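PDB 5FT0: GP37 from Pseudomonas phage phikz, which inhibits RNase E of the host RNA degradosome, and so probably shields phage RNA from degradation during infection. Local coordinates for the interface of chains A and B. Sequence-based numbering; all coordinates share one arbitrary frame. Chains: chain A/B, GP37.

The interface of chains A and B. Residues chain A 125, 233, 241, 244, 250; chain B 244, 247, 249-250.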
loop_
_atom_site.group_PDB
_atom_site.type_symbol
_atom_site.label_atom_id
_atom_site.label_comp_id
_atom_site.label_asym_id
_atom_site.label_seq_id
_atom_site.Cartn_x
_atom_site.Cartn_y
_atom_site.Cartn_z
ATOM N N LEU A 125 3.296 8.290 -8.661
ATOM C CA LEU A 125 4.341 8.177 -9.666
ATOM C C LEU A 125 5.520 9.028 -9.213
ATOM O O LEU A 125 5.425 10.265 -9.245
ATOM C CB LEU A 125 3.838 8.641 -11.026
ATOM C CG LEU A 125 4.854 8.500 -12.162
ATOM C CD1 LEU A 125 5.188 7.034 -12.390
ATOM C CD2 LEU A 125 4.333 9.141 -13.435
ATOM N N ASN A 233 9.911 8.527 -20.075
ATOM C CA ASN A 233 10.181 8.530 -21.513
ATOM C C ASN A 233 9.699 9.810 -22.190
ATOM O O ASN A 233 10.306 10.254 -23.171
ATOM C CB ASN A 233 9.550 7.301 -22.172
ATOM C CG ASN A 233 8.078 7.153 -21.845
ATOM O OD1 ASN A 233 7.656 7.364 -20.706
ATOM N ND2 ASN A 233 7.285 6.789 -22.848
HETATM N N MSE A 241 1.272 12.475 -22.784
HETATM C CA MSE A 241 1.297 12.048 -21.392
HETATM C C MSE A 241 0.124 12.626 -20.624
HETATM O O MSE A 241 -0.730 11.884 -20.187
HETATM C CB MSE A 241 2.626 12.429 -20.732
HETATM C CG MSE A 241 2.707 12.366 -19.188
HETATM SE SE MSE A 241 2.993 10.579 -18.510
HETATM C CE MSE A 241 4.857 10.283 -18.308
ATOM N N PHE A 244 -2.755 10.822 -20.184
ATOM C CA PHE A 244 -2.621 9.539 -19.501
ATOM C C PHE A 244 -2.901 9.678 -18.009
ATOM O O PHE A 244 -3.619 8.856 -17.433
ATOM C CB PHE A 244 -1.229 8.953 -19.748
ATOM C CG PHE A 244 -0.937 7.705 -18.957
ATOM C CD1 PHE A 244 -1.396 6.474 -19.388
ATOM C CD2 PHE A 244 -0.194 7.764 -17.787
ATOM C CE1 PHE A 244 -1.127 5.322 -18.666
ATOM C CE2 PHE A 244 0.074 6.614 -17.059
ATOM C CZ PHE A 244 -0.388 5.395 -17.502
ATOM N N LEU A 250 -6.838 4.921 -13.682
ATOM C CA LEU A 250 -5.718 5.067 -12.757
ATOM C C LEU A 250 -6.184 5.110 -11.306
ATOM O O LEU A 250 -5.531 4.544 -10.422
ATOM C CB LEU A 250 -4.919 6.324 -13.095
ATOM C CG LEU A 250 -4.106 6.303 -14.387
ATOM C CD1 LEU A 250 -3.390 7.626 -14.573
ATOM C CD2 LEU A 250 -3.111 5.159 -14.360
ATOM N N PHE B 244 -3.308 1.756 -23.138
ATOM C CA PHE B 244 -3.123 2.030 -21.718
ATOM C C PHE B 244 -2.206 1.006 -21.061
ATOM O O PHE B 244 -1.311 1.371 -20.290
ATOM C CB PHE B 244 -4.483 2.065 -21.019
ATOM C CG PHE B 244 -4.396 2.240 -19.533
ATOM C CD1 PHE B 244 -4.279 3.503 -18.977
ATOM C CD2 PHE B 244 -4.439 1.142 -18.687
ATOM C CE1 PHE B 244 -4.201 3.669 -17.608
ATOM C CE2 PHE B 244 -4.362 1.301 -17.315
ATOM C CZ PHE B 244 -4.243 2.567 -16.775
ATOM N N ASN B 247 1.730 1.268 -21.589
ATOM C CA ASN B 247 2.435 2.457 -21.128
ATOM C C ASN B 247 3.404 2.085 -20.009
ATOM O O ASN B 247 2.969 1.564 -18.971
ATOM C CB ASN B 247 1.438 3.511 -20.649
ATOM C CG ASN B 247 2.079 4.872 -20.446
ATOM O OD1 ASN B 247 3.118 4.991 -19.799
ATOM N ND2 ASN B 247 1.460 5.906 -21.000
ATOM N N LEU B 249 4.875 3.660 -17.732
ATOM C CA LEU B 249 4.722 4.334 -16.448
ATOM C C LEU B 249 4.079 3.456 -15.399
ATOM O O LEU B 249 4.348 3.620 -14.205
ATOM C CB LEU B 249 3.852 5.546 -16.616
ATOM C CG LEU B 249 4.479 6.592 -17.475
ATOM C CD1 LEU B 249 3.340 7.467 -17.517
ATOM C CD2 LEU B 249 5.644 7.206 -16.750
ATOM N N LEU B 250 3.178 2.569 -15.820
ATOM C CA LEU B 250 2.455 1.740 -14.867
ATOM C C LEU B 250 3.407 0.903 -14.027
ATOM O O LEU B 250 3.140 0.660 -12.845
ATOM C CB LEU B 250 1.463 0.847 -15.606
ATOM C CG LEU B 250 0.382 1.565 -16.413
ATOM C CD1 LEU B 250 -0.377 0.574 -17.283
ATOM C CD2 LEU B 250 -0.570 2.307 -15.484
#
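The short helical turns near the C-terminus pack against each other across the two-fold axis of the deposited dimer, and A:Phe244 reaches into the partner with B:Asn247 and B:Leu249 on one side of its ring plane, B:Leu250 at the CZ edge and B:Phe244 on the other side. A chi1 of 173°, with CG anti to the backbone N, carries the ring over to chain B. One ring face takes the carboxamide of B:Asn247: the two planes lie 25° apart, and B:Asn247 ND2 sits 3.3 Å from A:Phe244 CD1, above the plane and shifted toward the rim. The amide is held for this stacking from within its own chain, because B:Leu249 N donates a hydrogen bond to B:Asn247 OD1 (3.0 Å), in the carbonyl plane and on a lone pair. That bond should restrain rotation of the amide and keep the nitrogen end turned to the ring.

B:Leu249 runs antiparallel to the A:Phe244 side chain and sets CD1 on the same side of the ring as the amide, out by the rim, 3.4 Å from A:Phe244 CE2. Its branches then meet the selenomethionine A:Met241 tip to tip, although that side chain is poorly ordered and the detail there is doubtful. B:Leu249 CD2 also approaches A:Leu125 CD2 at 4.1 Å, the two leucines crossing at about a right angle. At the ring tip, A:Phe244 CZ touches B:Leu250 CD2 at 3.7 Å.

Nearer the axis A:Phe244 CE1 lies 3.6 Å from B:Phe244 CE1, the side chains at about a right angle, and A:Leu250 CD2 packs on B:Phe244 CZ at 3.7 Å. Two-fold symmetry repeats the patch with chains exchanged; the structure alone does not show whether this pairing is the biological one. The segment 239-252 of one subunit thus packs on its counterpart and reaches strand 122-126 of the other.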